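Local coordinates for protein chintase (Rhizomucor miehei, PDB 5YUQ) that probably hydrolyses the beta-1,4 linkages of chitin, as a family 18 glycoside hydrolase with a TIM-barrel fold and an active-site tunnel, at residues Pro233-Ile245 with Tyr252-Asp264. Numbering follows the deposited sequence.
Sequences PFYGRVSKTLEPI and YVPISQSSQIKGD
The side-chain amide of Q260 reaches the backbone of V238, where strand 228-240 of the family 18 TIM barrel runs out into the loop that leads to strand 284-286. This is consistent with the start of the insertion that many family 18 chitinases carry between the last two barrel strands. Segment 252-264, part of this loop, folds back along the strand's outgoing end. CG of Q260 is anti to the backbone N (chi1 175°), and the turn about CB-CG (chi2 61°) brings the amide toward the strand. Its NE2 donates to V238 O at 2.8 Å, tilted from the carbonyl plane. The same nitrogen gives a straighter bond to I261 O, on a lone pair and in the amide plane. Two bonds thus fix the rotation of this amide. OE1 takes a proton from a water that also bonds S239 OG.

I261 continues the contact. Its CD1 touches V238 CG2 at 3.9 Å and also packs on the backbone of S239, while its CG2 lies near CB of K240. V238 CG2 also meets the backbone of K262 and G263.

Further along, T241 and I255 form a single beta bridge. S256 N donates to K240 O at 2.8 Å. L242 N donates to P254 O at 3.1 Å. The isobutyl group of L242 straddles the backbone between these bonds: CD1 meets P254 CB, crossing the proline at about a right angle, while CD2 comes within 3.6 Å of S256 N.

V253 CG2 touches both T241 CG2 and I245 CG1, each at 3.8 Å; both side chains cross V253 obliquely. T241 and I245 also pack on V323 of strand 322-325 and Y316 of strand 312-317. T241 OG1 donates to E243 O at 2.6 Å, from above the carbonyl plane.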
loop_
_atom_site.group_PDB
_atom_site.type_symbol
_atom_site.label_atom_id
_atom_site.label_comp_id
_atom_site.label_asym_id
_atom_site.label_seq_id
_atom_site.Cartn_x
_atom_site.Cartn_y
_atom_site.Cartn_z
ATOM N N PRO A 233 -0.797 2.801 6.843
ATOM C CA PRO A 233 -0.259 1.534 7.340
ATOM C C PRO A 233 -0.736 1.204 8.750
ATOM O O PRO A 233 -0.922 2.112 9.568
ATOM C CB PRO A 233 1.245 1.805 7.361
ATOM C CG PRO A 233 1.329 3.259 7.733
ATOM C CD PRO A 233 0.130 3.925 7.075
ATOM N N PHE A 234 -0.936 -0.082 9.027
ATOM C CA PHE A 234 -1.190 -0.540 10.397
ATOM C C PHE A 234 0.081 -1.170 10.966
ATOM O O PHE A 234 0.029 -2.048 11.832
ATOM C CB PHE A 234 -2.345 -1.544 10.445
ATOM C CG PHE A 234 -3.722 -0.913 10.483
ATOM C CD1 PHE A 234 -3.920 0.418 10.137
ATOM C CD2 PHE A 234 -4.819 -1.662 10.882
ATOM C CE1 PHE A 234 -5.207 0.985 10.184
ATOM C CE2 PHE A 234 -6.093 -1.107 10.931
ATOM C CZ PHE A 234 -6.287 0.215 10.574
ATOM N N TYR A 235 1.221 -0.698 10.471
ATOM C CA TYR A 235 2.533 -1.170 10.897
ATOM C C TYR A 235 3.499 -0.002 10.837
ATOM O O TYR A 235 3.200 1.034 10.230
ATOM C CB TYR A 235 3.035 -2.270 9.951
ATOM C CG TYR A 235 3.267 -1.777 8.528
ATOM C CD1 TYR A 235 2.214 -1.680 7.624
ATOM C CD2 TYR A 235 4.530 -1.406 8.101
ATOM C CE1 TYR A 235 2.414 -1.222 6.344
ATOM C CE2 TYR A 235 4.744 -0.941 6.813
ATOM C CZ TYR A 235 3.680 -0.857 5.940
ATOM O OH TYR A 235 3.849 -0.402 4.648
ATOM N N GLY A 236 4.661 -0.184 11.453
ATOM C CA GLY A 236 5.752 0.754 11.325
ATOM C C GLY A 236 6.978 0.027 10.810
ATOM O O GLY A 236 6.910 -1.163 10.488
ATOM N N ARG A 237 8.095 0.734 10.724
ATOM C CA ARG A 237 9.340 0.115 10.267
ATOM C C ARG A 237 10.492 0.527 11.155
ATOM O O ARG A 237 10.575 1.683 11.574
ATOM C CB ARG A 237 9.642 0.506 8.820
ATOM C CG ARG A 237 11.054 0.140 8.363
ATOM C CD ARG A 237 11.202 0.169 6.839
ATOM N NE ARG A 237 10.301 -0.794 6.216
ATOM C CZ ARG A 237 9.113 -0.484 5.721
ATOM N NH1 ARG A 237 8.693 0.776 5.743
ATOM N NH2 ARG A 237 8.352 -1.428 5.191
ATOM N N VAL A 238 11.373 -0.423 11.460
ATOM C CA VAL A 238 12.596 -0.091 12.169
ATOM C C VAL A 238 13.758 0.148 11.211
ATOM O O VAL A 238 13.863 -0.492 10.163
ATOM C CB VAL A 238 12.988 -1.161 13.222
ATOM C CG1 VAL A 238 11.974 -1.182 14.356
ATOM C CG2 VAL A 238 13.131 -2.535 12.580
ATOM N N SER A 239 14.592 1.118 11.561
ATOM C CA SER A 239 15.868 1.339 10.897
ATOM C C SER A 239 16.935 1.312 11.975
ATOM O O SER A 239 16.649 1.511 13.157
ATOM C CB SER A 239 15.890 2.696 10.203
ATOM O OG SER A 239 14.921 2.755 9.168
ATOM N N LYS A 240 18.172 1.071 11.572
ATOM C CA LYS A 240 19.280 1.101 12.514
ATOM C C LYS A 240 19.984 2.445 12.406
ATOM O O LYS A 240 20.537 2.772 11.356
ATOM C CB LYS A 240 20.273 -0.007 12.191
ATOM C CG LYS A 240 21.412 -0.089 13.205
ATOM C CD LYS A 240 22.420 -1.149 12.828
ATOM C CE LYS A 240 23.432 -1.318 13.957
ATOM N NZ LYS A 240 24.464 -2.329 13.612
ATOM N N THR A 241 19.958 3.232 13.478
ATOM C CA THR A 241 20.656 4.514 13.462
ATOM C C THR A 241 22.147 4.306 13.717
ATOM O O THR A 241 22.547 3.355 14.399
ATOM C CB THR A 241 20.080 5.502 14.487
ATOM O OG1 THR A 241 20.389 5.060 15.814
ATOM C CG2 THR A 241 18.571 5.593 14.340
ATOM N N LEU A 242 22.971 5.192 13.166
ATOM C CA LEU A 242 24.414 5.093 13.353
ATOM C C LEU A 242 24.825 5.615 14.717
ATOM O O LEU A 242 25.815 5.163 15.275
ATOM C CB LEU A 242 25.160 5.861 12.259
ATOM C CG LEU A 242 24.913 5.378 10.835
ATOM C CD1 LEU A 242 25.768 6.167 9.846
ATOM C CD2 LEU A 242 25.201 3.893 10.739
ATOM N N GLU A 243 24.066 6.580 15.232
ATOM C CA GLU A 243 24.279 7.135 16.572
ATOM C C GLU A 243 22.931 7.176 17.275
ATOM O O GLU A 243 21.892 7.057 16.629
ATOM C CB GLU A 243 24.861 8.549 16.482
ATOM C CG GLU A 243 26.238 8.641 15.867
ATOM C CD GLU A 243 27.305 8.009 16.719
ATOM O OE1 GLU A 243 27.133 7.968 17.954
ATOM O OE2 GLU A 243 28.328 7.566 16.151
ATOM N N PRO A 244 22.924 7.333 18.601
ATOM C CA PRO A 244 21.635 7.318 19.302
ATOM C C PRO A 244 20.736 8.500 18.948
ATOM O O PRO A 244 21.224 9.581 18.599
ATOM C CB PRO A 244 22.041 7.389 20.779
ATOM C CG PRO A 244 23.433 6.778 20.801
ATOM C CD PRO A 244 24.070 7.234 19.526
ATOM N N ILE A 245 19.429 8.274 19.017
ATOM C CA ILE A 245 18.466 9.359 18.953
ATOM C C ILE A 245 18.264 9.880 20.368
ATOM O O ILE A 245 18.239 9.106 21.328
ATOM C CB ILE A 245 17.148 8.891 18.322
ATOM C CG1 ILE A 245 17.305 8.830 16.800
ATOM C CG2 ILE A 245 15.984 9.807 18.715
ATOM C CD1 ILE A 245 16.059 8.356 16.081
ATOM N N TYR A 252 15.346 12.596 11.950
ATOM C CA TYR A 252 16.040 12.517 10.663
ATOM C C TYR A 252 17.551 12.370 10.798
ATOM O O TYR A 252 18.317 13.233 10.374
ATOM C CB TYR A 252 15.659 13.724 9.802
ATOM C CG TYR A 252 14.161 13.812 9.592
ATOM C CD1 TYR A 252 13.524 13.005 8.660
ATOM C CD2 TYR A 252 13.383 14.678 10.350
ATOM C CE1 TYR A 252 12.154 13.066 8.474
ATOM C CE2 TYR A 252 12.007 14.744 10.179
ATOM C CZ TYR A 252 11.404 13.935 9.238
ATOM O OH TYR A 252 10.047 13.999 9.053
ATOM N N VAL A 253 17.966 11.251 11.381
ATOM C CA VAL A 253 19.370 11.010 11.689
ATOM C C VAL A 253 19.957 9.957 10.763
ATOM O O VAL A 253 19.221 9.168 10.171
ATOM C CB VAL A 253 19.529 10.540 13.150
ATOM C CG1 VAL A 253 18.985 11.590 14.099
ATOM C CG2 VAL A 253 18.819 9.206 13.365
ATOM N N PRO A 254 21.288 9.946 10.615
ATOM C CA PRO A 254 21.896 8.972 9.705
ATOM C C PRO A 254 21.614 7.528 10.117
ATOM O O PRO A 254 21.626 7.208 11.311
ATOM C CB PRO A 254 23.389 9.290 9.817
ATOM C CG PRO A 254 23.411 10.747 10.133
ATOM C CD PRO A 254 22.268 10.940 11.085
ATOM N N ILE A 255 21.340 6.675 9.134
ATOM C CA ILE A 255 21.076 5.261 9.391
ATOM C C ILE A 255 22.069 4.355 8.682
ATOM O O ILE A 255 22.764 4.774 7.754
ATOM C CB ILE A 255 19.661 4.847 8.952
ATOM C CG1 ILE A 255 19.421 5.199 7.481
ATOM C CG2 ILE A 255 18.611 5.498 9.851
ATOM C CD1 ILE A 255 18.184 4.531 6.898
ATOM N N SER A 256 22.138 3.106 9.125
ATOM C CA SER A 256 22.901 2.107 8.397
ATOM C C SER A 256 22.171 1.784 7.102
ATOM O O SER A 256 20.955 1.569 7.104
ATOM C CB SER A 256 23.060 0.832 9.225
ATOM O OG SER A 256 23.548 -0.222 8.409
ATOM N N GLN A 257 22.911 1.757 5.998
ATOM C CA GLN A 257 22.342 1.354 4.722
ATOM C C GLN A 257 22.859 -0.020 4.310
ATOM O O GLN A 257 22.582 -0.480 3.206
ATOM C CB GLN A 257 22.661 2.384 3.637
ATOM C CG GLN A 257 22.100 3.772 3.892
ATOM C CD GLN A 257 22.308 4.694 2.705
ATOM O OE1 GLN A 257 23.349 5.341 2.582
ATOM N NE2 GLN A 257 21.323 4.747 1.816
ATOM N N SER A 258 23.602 -0.670 5.201
ATOM C CA SER A 258 24.301 -1.910 4.859
ATOM C C SER A 258 23.340 -3.066 4.602
ATOM O O SER A 258 23.536 -3.847 3.672
ATOM C CB SER A 258 25.313 -2.286 5.941
ATOM O OG SER A 258 24.664 -2.774 7.104
ATOM N N SER A 259 22.303 -3.166 5.428
ATOM C CA SER A 259 21.264 -4.176 5.261
ATOM C C SER A 259 20.130 -3.836 6.206
ATOM O O SER A 259 20.355 -3.230 7.253
ATOM C CB SER A 259 21.782 -5.578 5.575
ATOM O OG SER A 259 22.042 -5.738 6.954
ATOM N N GLN A 260 18.916 -4.217 5.831
ATOM C CA GLN A 260 17.737 -3.925 6.640
ATOM C C GLN A 260 17.639 -4.852 7.845
ATOM O O GLN A 260 17.592 -6.073 7.691
ATOM C CB GLN A 260 16.478 -4.053 5.785
ATOM C CG GLN A 260 15.186 -3.876 6.586
ATOM C CD GLN A 260 15.091 -2.507 7.219
ATOM O OE1 GLN A 260 15.153 -1.485 6.527
ATOM N NE2 GLN A 260 14.944 -2.474 8.546
ATOM N N ILE A 261 17.619 -4.280 9.048
ATOM C CA ILE A 261 17.482 -5.088 10.252
ATOM C C ILE A 261 16.054 -5.621 10.383
ATOM O O ILE A 261 15.104 -5.036 9.854
ATOM C CB ILE A 261 17.849 -4.307 11.534
ATOM C CG1 ILE A 261 17.022 -3.022 11.655
ATOM C CG2 ILE A 261 19.344 -3.983 11.551
ATOM C CD1 ILE A 261 17.030 -2.437 13.076
ATOM N N LYS A 262 15.925 -6.739 11.086
ATOM C CA LYS A 262 14.632 -7.364 11.333
ATOM C C LYS A 262 13.758 -6.487 12.220
ATOM O O LYS A 262 14.241 -5.866 13.172
ATOM C CB LYS A 262 14.845 -8.719 12.012
ATOM C CG LYS A 262 13.580 -9.524 12.258
ATOM C CD LYS A 262 13.906 -10.766 13.093
ATOM C CE LYS A 262 12.659 -11.566 13.437
ATOM N NZ LYS A 262 12.018 -12.157 12.241
ATOM N N GLY A 263 12.468 -6.451 11.901
ATOM C CA GLY A 263 11.480 -5.792 12.735
ATOM C C GLY A 263 10.955 -6.734 13.798
ATOM O O GLY A 263 11.729 -7.235 14.621
ATOM N N ASP A 264 9.649 -6.989 13.793
ATOM C CA ASP A 264 9.084 -7.886 14.799
ATOM C C ASP A 264 8.995 -9.327 14.295
ATOM O O ASP A 264 9.615 -9.678 13.293
ATOM C CB ASP A 264 7.723 -7.380 15.300
ATOM C CG ASP A 264 6.648 -7.422 14.237
ATOM O OD1 ASP A 264 6.869 -8.000 13.148
ATOM O OD2 ASP A 264 5.558 -6.874 14.494
HETATM O O HOH W 1 16.056 1.053 7.332
HETATM O O HOH W 2 18.614 1.070 8.612
HETATM O O HOH W 3 22.530 8.391 13.643
#